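Local coordinates for protein phosphoribosylformylglycinamidine synthase 2 (Thermus thermophilus, PDB 3VIU) that binds adenosine-5'-diphosphate and magnesium and is built from two pairs of N- and C-terminal domains of the AIR synthase related (PurM-like) family, at residues P49-L54 and D485-G490; L460-A465 and A502-G507. All coordinates share one frame; numbering follows the deposited sequence.

Contact 1 of 2, residues P49-L54 and D485-G490; sequences PLLKAL and DGLNLG. With ADP (adenosine-5'-diphosphate), chain B.
L51 and L487 meet through their branches beside the adenine of ADP. L51 CD2 lies 4.2 Å from L487 CD1, an apolar contact at the loose end of van der Waals range. L54 and D485 meet just as lightly, with L54 CD1 4.3 Å from D485 OD1. The two backbones stay well apart, and the CA atoms of L51 and L487 are 10.7 Å from each other.

The tighter contacts run through the ligand. L51, D485 and L487 belong to the ADP pocket, formed here by the chain around helix 48-51 and a strand of the second PurM-N-like domain. D485 accepts a hydrogen bond from ADP N6 at OD1, 3.0 Å long and bent to 145°. Its OD2 comes within 2.7 Å of ADP N1. A chi1 of 64° sets CG between the backbone N and the carbonyl carbon, which brings the carboxylate to N6 and N1. L51 CD2 approaches ADP N6 to 3.7 Å, and L487 CG also packs near this amino group.

The outer side of the turn from L51 to L54, of type I, lies at the protein surface: K52 and A53, its middle residues, are exposed. Both leucines of the turn are buried.

L51 and L54 also rest on helix 495-515, against I505 and L508 respectively. Strand 479-488, which carries D485 and L487, lies between strands 519-525 and 538-548 of its sheet.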
# COMPACT_ATOMS: atom_id res chain seq x y z
N PRO A 49 -20.09 -3.64 -4.69
CA PRO A 49 -20.59 -4.71 -5.57
C PRO A 49 -19.49 -5.45 -6.34
O PRO A 49 -19.62 -6.64 -6.62
CB PRO A 49 -21.53 -3.96 -6.52
CG PRO A 49 -22.02 -2.84 -5.69
CD PRO A 49 -20.77 -2.37 -4.99
N LEU A 50 -18.42 -4.74 -6.69
CA LEU A 50 -17.32 -5.33 -7.45
C LEU A 50 -16.28 -6.02 -6.56
O LEU A 50 -15.68 -7.01 -6.96
CB LEU A 50 -16.63 -4.26 -8.30
CG LEU A 50 -17.52 -3.54 -9.32
CD1 LEU A 50 -16.82 -2.29 -9.81
CD2 LEU A 50 -17.84 -4.48 -10.47
N LEU A 51 -16.08 -5.48 -5.36
CA LEU A 51 -15.09 -6.03 -4.43
C LEU A 51 -15.45 -7.40 -3.88
O LEU A 51 -14.60 -8.10 -3.33
CB LEU A 51 -14.85 -5.03 -3.28
CG LEU A 51 -14.18 -3.72 -3.71
CD1 LEU A 51 -14.18 -2.72 -2.57
CD2 LEU A 51 -12.76 -4.01 -4.17
N LYS A 52 -16.71 -7.80 -4.02
CA LYS A 52 -17.15 -9.10 -3.53
C LYS A 52 -16.44 -10.22 -4.29
O LYS A 52 -16.30 -11.33 -3.79
CB LYS A 52 -18.67 -9.25 -3.70
CG LYS A 52 -19.50 -8.42 -2.73
CD LYS A 52 -20.98 -8.52 -3.09
CE LYS A 52 -21.85 -7.71 -2.14
NZ LYS A 52 -21.79 -8.21 -0.74
N ALA A 53 -15.97 -9.91 -5.49
CA ALA A 53 -15.28 -10.88 -6.34
C ALA A 53 -13.88 -11.29 -5.90
O ALA A 53 -13.40 -12.35 -6.29
CB ALA A 53 -15.23 -10.36 -7.77
N LEU A 54 -13.22 -10.47 -5.09
CA LEU A 54 -11.86 -10.78 -4.64
C LEU A 54 -11.79 -11.95 -3.65
O LEU A 54 -12.42 -11.92 -2.60
CB LEU A 54 -11.21 -9.55 -4.01
CG LEU A 54 -10.99 -8.35 -4.95
CD1 LEU A 54 -10.47 -7.16 -4.17
CD2 LEU A 54 -10.01 -8.74 -6.06
N ASP A 485 -4.76 -4.03 -1.15
CA ASP A 485 -4.82 -3.23 -2.37
C ASP A 485 -5.40 -1.85 -2.15
O ASP A 485 -6.53 -1.71 -1.67
CB ASP A 485 -5.63 -3.95 -3.44
CG ASP A 485 -7.08 -4.13 -3.04
OD1 ASP A 485 -7.98 -3.71 -3.80
OD2 ASP A 485 -7.32 -4.71 -1.96
N GLY A 486 -4.62 -0.84 -2.50
CA GLY A 486 -5.08 0.52 -2.38
C GLY A 486 -5.51 0.95 -3.77
O GLY A 486 -4.68 1.25 -4.62
N LEU A 487 -6.82 0.94 -4.03
CA LEU A 487 -7.32 1.34 -5.33
C LEU A 487 -7.48 2.86 -5.41
O LEU A 487 -7.98 3.49 -4.48
CB LEU A 487 -8.67 0.67 -5.61
CG LEU A 487 -8.72 -0.86 -5.48
CD1 LEU A 487 -10.10 -1.34 -5.92
CD2 LEU A 487 -7.63 -1.52 -6.32
N ASN A 488 -7.03 3.43 -6.52
CA ASN A 488 -7.13 4.87 -6.77
C ASN A 488 -7.56 5.03 -8.23
O ASN A 488 -6.85 4.59 -9.14
CB ASN A 488 -5.78 5.54 -6.57
CG ASN A 488 -5.19 5.26 -5.20
OD1 ASN A 488 -5.46 5.98 -4.24
ND2 ASN A 488 -4.41 4.20 -5.10
N LEU A 489 -8.72 5.63 -8.45
CA LEU A 489 -9.24 5.82 -9.79
C LEU A 489 -10.01 7.13 -9.93
O LEU A 489 -10.16 7.89 -8.97
CB LEU A 489 -10.16 4.66 -10.17
CG LEU A 489 -9.48 3.30 -10.34
CD1 LEU A 489 -9.82 2.42 -9.15
CD2 LEU A 489 -9.93 2.64 -11.64
N GLY A 490 -10.49 7.38 -11.14
CA GLY A 490 -11.25 8.58 -11.40
C GLY A 490 -12.67 8.31 -10.96
O GLY A 490 -12.94 7.33 -10.25
PB ADP B . -10.55 3.25 7.81
O1B ADP B . -11.51 4.35 7.47
O2B ADP B . -9.13 3.56 7.13
O3B ADP B . -10.40 3.18 9.49
PA ADP B . -12.12 1.96 5.99
O1A ADP B . -13.52 2.15 6.48
O2A ADP B . -11.71 3.24 5.08
O3A ADP B . -11.11 1.81 7.28
O5' ADP B . -11.98 0.63 5.06
C5' ADP B . -13.22 -0.10 5.07
C4' ADP B . -13.01 -1.64 5.25
O4' ADP B . -13.11 -2.33 3.96
C3' ADP B . -11.63 -2.04 5.83
O3' ADP B . -11.78 -3.22 6.63
C2' ADP B . -10.78 -2.27 4.58
O2' ADP B . -9.68 -3.15 4.83
C1' ADP B . -11.79 -2.84 3.58
N9 ADP B . -11.46 -2.45 2.20
C8 ADP B . -11.67 -1.23 1.63
N7 ADP B . -11.26 -1.23 0.39
C5 ADP B . -10.76 -2.44 0.08
C6 ADP B . -10.19 -3.03 -1.08
N6 ADP B . -10.05 -2.29 -2.24
N1 ADP B . -9.79 -4.32 -1.02
C2 ADP B . -9.92 -5.05 0.10
N3 ADP B . -10.46 -4.53 1.21
C4 ADP B . -10.88 -3.25 1.24

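Contact 2 of 2, residues L460-A465 and A502-G507; sequences LGAMHA and AETIAG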
# COMPACT_ATOMS: atom_id res chain seq x y z
N LEU A 460 -4.79 -5.74 -17.06
CA LEU A 460 -3.45 -6.31 -17.10
C LEU A 460 -2.54 -5.56 -16.11
O LEU A 460 -1.65 -6.16 -15.50
CB LEU A 460 -2.89 -6.27 -18.53
CG LEU A 460 -1.52 -6.91 -18.79
CD1 LEU A 460 -1.52 -8.36 -18.34
CD2 LEU A 460 -1.18 -6.81 -20.27
N GLY A 461 -2.78 -4.27 -15.95
CA GLY A 461 -1.99 -3.48 -15.01
C GLY A 461 -2.16 -3.98 -13.58
O GLY A 461 -1.19 -4.12 -12.83
N ALA A 462 -3.40 -4.26 -13.20
CA ALA A 462 -3.71 -4.75 -11.86
C ALA A 462 -3.05 -6.11 -11.64
O ALA A 462 -2.47 -6.37 -10.59
CB ALA A 462 -5.22 -4.87 -11.68
N MSE A 463 -3.14 -6.98 -12.65
CA MSE A 463 -2.54 -8.31 -12.58
C MSE A 463 -1.04 -8.21 -12.40
O MSE A 463 -0.45 -8.93 -11.59
CB MSE A 463 -2.83 -9.11 -13.85
CG MSE A 463 -4.20 -9.75 -13.91
SE MSE A 463 -4.52 -10.50 -15.68
CE MSE A 463 -2.98 -11.67 -15.79
N HIS A 464 -0.42 -7.31 -13.17
CA HIS A 464 1.01 -7.09 -13.10
C HIS A 464 1.44 -6.63 -11.72
O HIS A 464 2.47 -7.05 -11.21
CB HIS A 464 1.45 -6.07 -14.14
CG HIS A 464 1.96 -6.68 -15.41
ND1 HIS A 464 3.15 -7.38 -15.47
CD2 HIS A 464 1.44 -6.71 -16.66
CE1 HIS A 464 3.34 -7.82 -16.70
NE2 HIS A 464 2.31 -7.43 -17.44
N ALA A 465 0.62 -5.76 -11.11
CA ALA A 465 0.91 -5.23 -9.77
C ALA A 465 0.99 -6.32 -8.70
O ALA A 465 1.97 -6.38 -7.95
CB ALA A 465 -0.14 -4.18 -9.38
N ALA A 502 -13.77 -1.48 -12.71
CA ALA A 502 -14.18 -2.86 -12.89
C ALA A 502 -13.03 -3.72 -13.37
O ALA A 502 -12.80 -4.81 -12.83
CB ALA A 502 -15.37 -2.92 -13.86
N GLU A 503 -12.30 -3.26 -14.39
CA GLU A 503 -11.16 -4.02 -14.91
C GLU A 503 -10.05 -4.16 -13.88
O GLU A 503 -9.38 -5.18 -13.80
CB GLU A 503 -10.60 -3.35 -16.17
CG GLU A 503 -11.50 -3.45 -17.39
CD GLU A 503 -11.53 -4.85 -17.95
OE1 GLU A 503 -12.59 -5.51 -17.86
OE2 GLU A 503 -10.49 -5.29 -18.47
N THR A 504 -9.85 -3.11 -13.08
CA THR A 504 -8.82 -3.14 -12.06
C THR A 504 -9.15 -4.25 -11.07
O THR A 504 -8.31 -5.09 -10.74
CB THR A 504 -8.72 -1.79 -11.32
OG1 THR A 504 -8.28 -0.78 -12.25
CG2 THR A 504 -7.74 -1.87 -10.15
N ILE A 505 -10.39 -4.28 -10.59
CA ILE A 505 -10.78 -5.31 -9.66
C ILE A 505 -10.72 -6.72 -10.28
O ILE A 505 -10.28 -7.67 -9.63
CB ILE A 505 -12.18 -5.03 -9.08
CG1 ILE A 505 -12.10 -3.80 -8.15
CG2 ILE A 505 -12.71 -6.27 -8.35
CD1 ILE A 505 -13.38 -3.46 -7.39
N ALA A 506 -11.13 -6.85 -11.54
CA ALA A 506 -11.08 -8.15 -12.20
C ALA A 506 -9.62 -8.58 -12.34
O ALA A 506 -9.29 -9.76 -12.24
CB ALA A 506 -11.75 -8.09 -13.58
N GLY A 507 -8.74 -7.61 -12.56
CA GLY A 507 -7.33 -7.92 -12.68
C GLY A 507 -6.77 -8.57 -11.42
O GLY A 507 -6.09 -9.59 -11.50
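A462 and G507 bring helices 458-475 and 495-515 close together. A462 CB sits 3.8 Å from G507 CA and 3.2 Å from T504 O. The absence of a side chain on G507 allows this approach. The local axes come to 7.3 Å and cross at -35°, with both helices running in broadly the same direction.

M463 is a selenomethionine. Its chi1 of -80° places CG beside the backbone N and opposite the carbonyl carbon. There CG packs 3.1 Å from G507 O, a tight methylene-to-carbonyl contact. Beyond CG the chain runs away from the 502-507 segment, extended at chi2, and it bends at chi3. Outside the two segments, M463 also touches L594 and E510.

Both helices belong to the second PurM-N-like domain of the chain. Helix 495-515 is the connection of a beta-alpha-beta crossover between the parallel, adjacent strands 479-488 and 519-525.

T504 meets A462 with its carbonyl O and, more loosely, with its methyl CG2, which lies 4.2 Å from A462 CB. With chi1 at -65°, OG1 takes the other branch and hydrogen-bonds to E500 O, one turn earlier in its own helix. E503 extends the link between the helices through a salt bridge to R459. L460 packs on H590 and P591.

Contact 1 and contact 2 have centres about 10 Å apart and touch directly. Helix 495-515 lies between helix 48-51 and helix 458-475. I505 is the main bridge: its CD1 is 3.3 Å from L51 CD2, while its backbone O is 3.7 Å from L54 CD2. T504 adds a second bridge, with CG2 3.8 Å from L487 CD2. L51 and L487 line the ADP pocket, and helix 495-515 packs behind them through I505 and T504; helix 458-475 lies beyond it. T504 itself is not a pocket residue; its side chain is about 8 Å from ADP. Strand 479-488 links the two contacts along the chain, following helix 458-475 and preceding helix 495-515.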